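Local coordinates for invasion-associated protein (Mycobacterium tuberculosis, PDB 4LJ1) that probably binds peptidoglycan through a non-catalytic NlpC/p60 domain, with a likely role in cell-wall stabilisation, at residues 54-57 / 58-61; 6-9 / 10-14; 76-79 / 80-83. All coordinates share one frame; numbering follows the deposited sequence. Where two conformers were deposited one is given.

Contact 1. Residues 54-57 / 58-61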
# COMPACT_ATOMS: atom_id res chain seq x y z
N TYR A 54 5.78 1.85 5.45
CA TYR A 54 5.80 1.45 6.86
C TYR A 54 5.46 -0.03 7.01
O TYR A 54 6.14 -0.79 7.70
CB TYR A 54 4.81 2.31 7.67
CG TYR A 54 4.75 1.90 9.12
CD1 TYR A 54 5.83 2.11 9.97
CD2 TYR A 54 3.64 1.19 9.63
CE1 TYR A 54 5.80 1.69 11.28
CE2 TYR A 54 3.61 0.74 10.95
CZ TYR A 54 4.69 1.01 11.77
OH TYR A 54 4.69 0.58 13.08
N ALA A 55 4.38 -0.45 6.36
CA ALA A 55 3.93 -1.83 6.50
C ALA A 55 5.02 -2.80 6.02
O ALA A 55 5.39 -3.74 6.75
CB ALA A 55 2.61 -2.06 5.75
N TYR A 56 5.53 -2.58 4.82
CA TYR A 56 6.47 -3.52 4.21
C TYR A 56 7.87 -3.49 4.84
O TYR A 56 8.63 -4.44 4.66
CB TYR A 56 6.50 -3.42 2.67
CG TYR A 56 5.62 -4.49 2.06
CD1 TYR A 56 6.03 -5.83 2.13
CD2 TYR A 56 4.36 -4.23 1.49
CE1 TYR A 56 5.23 -6.86 1.66
CE2 TYR A 56 3.55 -5.27 1.02
CZ TYR A 56 4.00 -6.57 1.10
OH TYR A 56 3.20 -7.61 0.65
N ALA A 57 8.22 -2.45 5.61
CA ALA A 57 9.45 -2.49 6.39
C ALA A 57 9.40 -3.66 7.38
O ALA A 57 10.45 -4.15 7.78
CB ALA A 57 9.67 -1.16 7.09
N GLY A 58 8.22 -4.15 7.73
CA GLY A 58 8.10 -5.35 8.58
C GLY A 58 8.69 -6.61 7.98
O GLY A 58 9.04 -7.55 8.70
N ALA A 59 8.82 -6.63 6.66
CA ALA A 59 9.43 -7.71 5.90
C ALA A 59 10.91 -7.44 5.59
O ALA A 59 11.54 -8.18 4.86
CB ALA A 59 8.65 -7.94 4.61
N GLY A 60 11.45 -6.36 6.16
CA GLY A 60 12.84 -5.99 5.92
C GLY A 60 13.05 -5.34 4.57
O GLY A 60 14.16 -5.24 4.09
N LEU A 61 11.97 -4.86 3.95
CA LEU A 61 11.99 -4.32 2.61
C LEU A 61 11.84 -2.80 2.65
O LEU A 61 11.15 -2.25 3.48
CB LEU A 61 10.87 -4.94 1.76
CG LEU A 61 10.98 -6.44 1.49
CD1 LEU A 61 9.79 -6.85 0.64
CD2 LEU A 61 12.30 -6.81 0.83
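Tyr56 and Leu61 lie side by side and point the same way at the C-terminal end of helix 48-57. The chain turns off here in a Schellman motif. Gly60 N bonds to Ala57 O at 2.9 Å, and Leu61 N reaches back to Tyr56 O in a weak bond of 3.4 Å. Ala57 to Gly60 form a type I beta turn, and the positive phi of Gly60 (76°) swings the backbone away from the helical path. Ala57 CA also makes a CA-H...O contact of 3.4 Å with Leu61 O. Two donors share Tyr56 O, because Ala59 N bonds to it at 3.0 Å. This second donor stands well above the carbonyl plane, as does Gly58 N at Ala55 O.

The apolar pair usual for the motif is Tyr56 and Leu61, with Tyr56 CD1 4.2 Å from Leu61 CD1. Leu61 CG stands beside its own backbone N (chi1 -65°), and its CD1 then lies alongside the Tyr56 ring. Ala59 CB meets that ring at its edge, near the ring plane. Further out, Val131 touches both Tyr56 and Leu61. Arg14 of helix 5-16 bonds to Tyr54 O and makes a cation-pi contact with the Tyr54 ring. Tyr56 OH is hydrogen-bonded to Gly85 O.

Contact 2. Residues 6-9 / 10-14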
# COMPACT_ATOMS: atom_id res chain seq x y z
N GLN A 6 3.64 -16.07 7.15
CA GLN A 6 4.01 -15.46 8.42
C GLN A 6 4.45 -14.01 8.24
O GLN A 6 3.96 -13.12 8.93
CB GLN A 6 5.09 -16.28 9.12
CG GLN A 6 4.59 -17.63 9.60
CD GLN A 6 5.68 -18.48 10.21
OE1 GLN A 6 5.77 -19.68 9.95
NE2 GLN A 6 6.52 -17.86 11.04
N ILE A 7 5.35 -13.77 7.30
CA ILE A 7 5.85 -12.40 7.06
C ILE A 7 4.73 -11.50 6.55
O ILE A 7 4.61 -10.34 6.96
CB ILE A 7 7.01 -12.39 6.05
CG1 ILE A 7 8.24 -13.10 6.62
CG2 ILE A 7 7.38 -10.97 5.67
CD1 ILE A 7 9.19 -13.58 5.55
N THR A 8 3.90 -12.03 5.66
CA THR A 8 2.75 -11.28 5.17
C THR A 8 1.84 -10.84 6.31
O THR A 8 1.32 -9.72 6.32
CB THR A 8 1.93 -12.09 4.15
OG1 THR A 8 2.76 -12.39 3.02
CG2 THR A 8 0.72 -11.28 3.69
N ASP A 9 1.64 -11.73 7.28
CA ASP A 9 0.82 -11.40 8.45
C ASP A 9 1.45 -10.27 9.28
O ASP A 9 0.74 -9.44 9.83
CB ASP A 9 0.56 -12.65 9.31
CG ASP A 9 -0.42 -13.64 8.65
OD1 ASP A 9 -1.22 -13.26 7.76
OD2 ASP A 9 -0.39 -14.83 9.05
N VAL A 10 2.78 -10.24 9.38
CA VAL A 10 3.48 -9.15 10.07
C VAL A 10 3.23 -7.83 9.34
O VAL A 10 2.93 -6.81 9.96
CB VAL A 10 5.00 -9.43 10.19
CG1 VAL A 10 5.76 -8.19 10.65
CG2 VAL A 10 5.26 -10.62 11.13
N VAL A 11 3.38 -7.83 8.02
CA VAL A 11 3.17 -6.63 7.22
C VAL A 11 1.75 -6.11 7.38
O VAL A 11 1.50 -4.91 7.60
CB VAL A 11 3.50 -6.95 5.75
CG1 VAL A 11 3.05 -5.83 4.82
CG2 VAL A 11 4.98 -7.21 5.60
N ILE A 12 0.79 -7.03 7.31
CA ILE A 12 -0.60 -6.63 7.46
C ILE A 12 -0.89 -6.09 8.86
O ILE A 12 -1.59 -5.08 9.00
CB ILE A 12 -1.56 -7.79 7.07
CG1 ILE A 12 -1.56 -7.99 5.55
CG2 ILE A 12 -2.98 -7.50 7.56
CD1 ILE A 12 -2.25 -9.24 5.06
N ALA A 13 -0.38 -6.76 9.89
CA ALA A 13 -0.60 -6.28 11.25
C ALA A 13 -0.00 -4.89 11.43
O ALA A 13 -0.59 -4.05 12.08
CB ALA A 13 0.02 -7.24 12.25
N ARG A 14 1.16 -4.62 10.85
CA ARG A 14 1.75 -3.27 10.94
C ARG A 14 0.84 -2.24 10.28
O ARG A 14 0.60 -1.18 10.85
CB ARG A 14 3.10 -3.23 10.27
CG ARG A 14 4.19 -3.88 11.09
CD ARG A 14 5.45 -4.09 10.29
NE ARG A 14 6.10 -2.83 9.93
CZ ARG A 14 7.04 -2.20 10.65
NH1 ARG A 14 7.51 -2.70 11.78
NH2 ARG A 14 7.54 -1.08 10.19
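Thr8 and Ile12 run side by side, one helical turn apart, and point the same way. The methyl CG2 of Thr8 meets Ile12 CD1 at 3.9 Å. Thr8 chi1 is -61°, which puts CG2 opposite the backbone N and on the side of the next turn. The hydroxyl then faces the other way along the chain, where OG1 bonds to Tyr4 O. One residue is thus split between an apolar contact forward and a polar one backward. Thr8 O is covered as well. It accepts Ile12 N at 2.9 Å, and Ile12 CG1 packs against the same oxygen at 3.4 Å.

Val10 meets the preceding turn through its N and one methyl. Its N bonds to Gln6 O at 3.1 Å, with an N-H...O angle of 150°. The branch CG2 lies beside Val10's own N and comes 3.6 Å from Gln6 O, so the donor and a methyl of one residue meet the same carbonyl.

The backbone bonds here are the i to i+4 bonds of an alpha-helix, helix 5-16. Its inward face carries Val11, which packs on Ala55 and Tyr56 of helix 48-57, while Ile7 and Thr8 touch Leu132. Val11 N bonds to Ile7 O almost straight, at 165°, and Val11 CG2 sits against that oxygen.

Asp9 lies on an exposed part of the helix. Its carbonyl takes Ala13 N at 2.9 Å, and Ala13 CB lies 3.3 Å from the same oxygen. At the other end of the residue, Asp9 OD1 makes a long, weak ion pair with Lys84 NZ.

Contact 3. Residues 76-79 / 80-83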
# COMPACT_ATOMS: atom_id res chain seq x y z
N LYS A 76 3.91 -8.52 -11.46
CA LYS A 76 2.51 -8.27 -11.79
C LYS A 76 1.66 -9.50 -11.59
O LYS A 76 2.03 -10.59 -12.02
CB LYS A 76 2.38 -7.79 -13.24
CG LYS A 76 3.26 -6.61 -13.60
CD LYS A 76 2.93 -5.38 -12.76
CE LYS A 76 3.67 -4.14 -13.25
NZ LYS A 76 5.15 -4.23 -13.14
N VAL A 77 0.50 -9.31 -10.98
CA VAL A 77 -0.45 -10.36 -10.62
C VAL A 77 -1.84 -9.95 -11.15
O VAL A 77 -2.32 -8.85 -10.88
CB VAL A 77 -0.58 -10.38 -9.05
CG1 VAL A 77 -1.73 -11.27 -8.56
CG2 VAL A 77 0.76 -10.76 -8.42
N LEU A 78 -2.51 -10.82 -11.88
CA LEU A 78 -3.89 -10.56 -12.30
C LEU A 78 -4.84 -10.63 -11.11
O LEU A 78 -4.60 -11.39 -10.18
CB LEU A 78 -4.33 -11.57 -13.37
CG LEU A 78 -3.63 -11.40 -14.73
CD1 LEU A 78 -3.67 -12.68 -15.54
CD2 LEU A 78 -4.25 -10.23 -15.49
N PRO A 79 -5.92 -9.85 -11.12
CA PRO A 79 -6.84 -9.85 -9.97
C PRO A 79 -7.37 -11.23 -9.55
O PRO A 79 -7.53 -11.48 -8.36
CB PRO A 79 -7.96 -8.93 -10.43
CG PRO A 79 -7.28 -7.95 -11.35
CD PRO A 79 -6.24 -8.78 -12.08
N GLN A 80 -7.60 -12.12 -10.51
CA GLN A 80 -8.10 -13.44 -10.16
C GLN A 80 -7.10 -14.33 -9.42
O GLN A 80 -7.45 -15.39 -8.92
CB GLN A 80 -8.60 -14.15 -11.42
CG GLN A 80 -9.96 -13.65 -11.91
CD GLN A 80 -11.11 -14.21 -11.10
OE1 GLN A 80 -11.35 -15.43 -11.09
NE2 GLN A 80 -11.82 -13.34 -10.40
N GLN A 81 -5.86 -13.86 -9.36
CA GLN A 81 -4.75 -14.55 -8.72
C GLN A 81 -4.28 -13.79 -7.46
O GLN A 81 -3.28 -14.14 -6.84
CB GLN A 81 -3.60 -14.69 -9.72
CG GLN A 81 -3.94 -15.58 -10.91
CD GLN A 81 -3.08 -15.31 -12.14
OE1 GLN A 81 -3.39 -15.79 -13.24
NE2 GLN A 81 -1.99 -14.57 -11.96
N ALA A 82 -5.03 -12.76 -7.04
CA ALA A 82 -4.63 -11.91 -5.90
C ALA A 82 -4.54 -12.69 -4.61
O ALA A 82 -5.31 -13.62 -4.37
CB ALA A 82 -5.64 -10.78 -5.74
N ARG A 83 -3.63 -12.25 -3.75
CA ARG A 83 -3.42 -12.81 -2.41
C ARG A 83 -3.27 -11.68 -1.42
O ARG A 83 -2.76 -10.62 -1.76
CB ARG A 83 -2.15 -13.67 -2.38
CG ARG A 83 -2.25 -14.94 -3.20
CD ARG A 83 -0.94 -15.70 -3.15
NE ARG A 83 -0.92 -16.77 -4.13
CZ ARG A 83 0.16 -17.48 -4.44
NH1 ARG A 83 1.31 -17.21 -3.84
NH2 ARG A 83 0.08 -18.44 -5.34
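The Gln81 side chain runs alongside that of Leu78, pointing the same way. Their backbones are bonded too. Gln81 N gives its hydrogen to Leu78 O at 2.9 Å, with an N-H...O angle of 155°. The donor stands above the carbonyl plane. Gln81 CB lies against the same oxygen, at 3.5 Å from Leu78 O. One residue on, Ala82 N bonds to Pro79 O at 3.1 Å, and this donor lies still further out of its carbonyl plane. Ala82 CB packs against the same Pro79 oxygen.

Two successive i to i+3 bonds of this kind mark a short 3-10 turn. It takes the chain off the end of strand 75-77, where Val77 shares backbone hydrogen bonds with Leu128 of the antiparallel strand 128-130; Pro79 and Ala82 both touch Leu128. Pro79 enters the turn without an N-H to give, and its phi of -54° suits the tight coil.

The glutamine amide does not bond to Leu78. Gln81 OE1 is 3.9 Å from Leu78 CD1, a packing distance. Gln81 NE2 lies 3.8 Å from Leu78 N, and both of these are donors. The chain of Gln81 is extended beyond CG (chi2 157°), which carries the amide along the leucine. Its side chain also touches Gln145, in the C-terminal PVQPA repeat.

Val77 CG1 rests against the Gln81 carbonyl, 3.7 Å from Gln81 O. That oxygen has an outside donor, Arg130 NH2, and at the turn's exit Arg83 N bonds to Asp86 OD2.

The three contacts follow one another along the chain, and none nests in or crosses another. Contact 2 comes first, as consecutive turns inside helix 5-16, and encloses no loop. Contact 1 follows at the end of helix 48-57, where it closes the tight turn leading into the loop before helix 67-73. Contact 3 closes a small turn at the start of the loop from strand 75-77 to strand 87-90. Contacts 1 and 2 touch, with centres about 9 Å apart: Ile7 CG2 meets Ala59 CB at 3.4 Å. Together they join the N-terminal helix to helix 48-57. Contact 3 touches neither and starts on the last residues of strand 75-77, which pairs with strand 128-130.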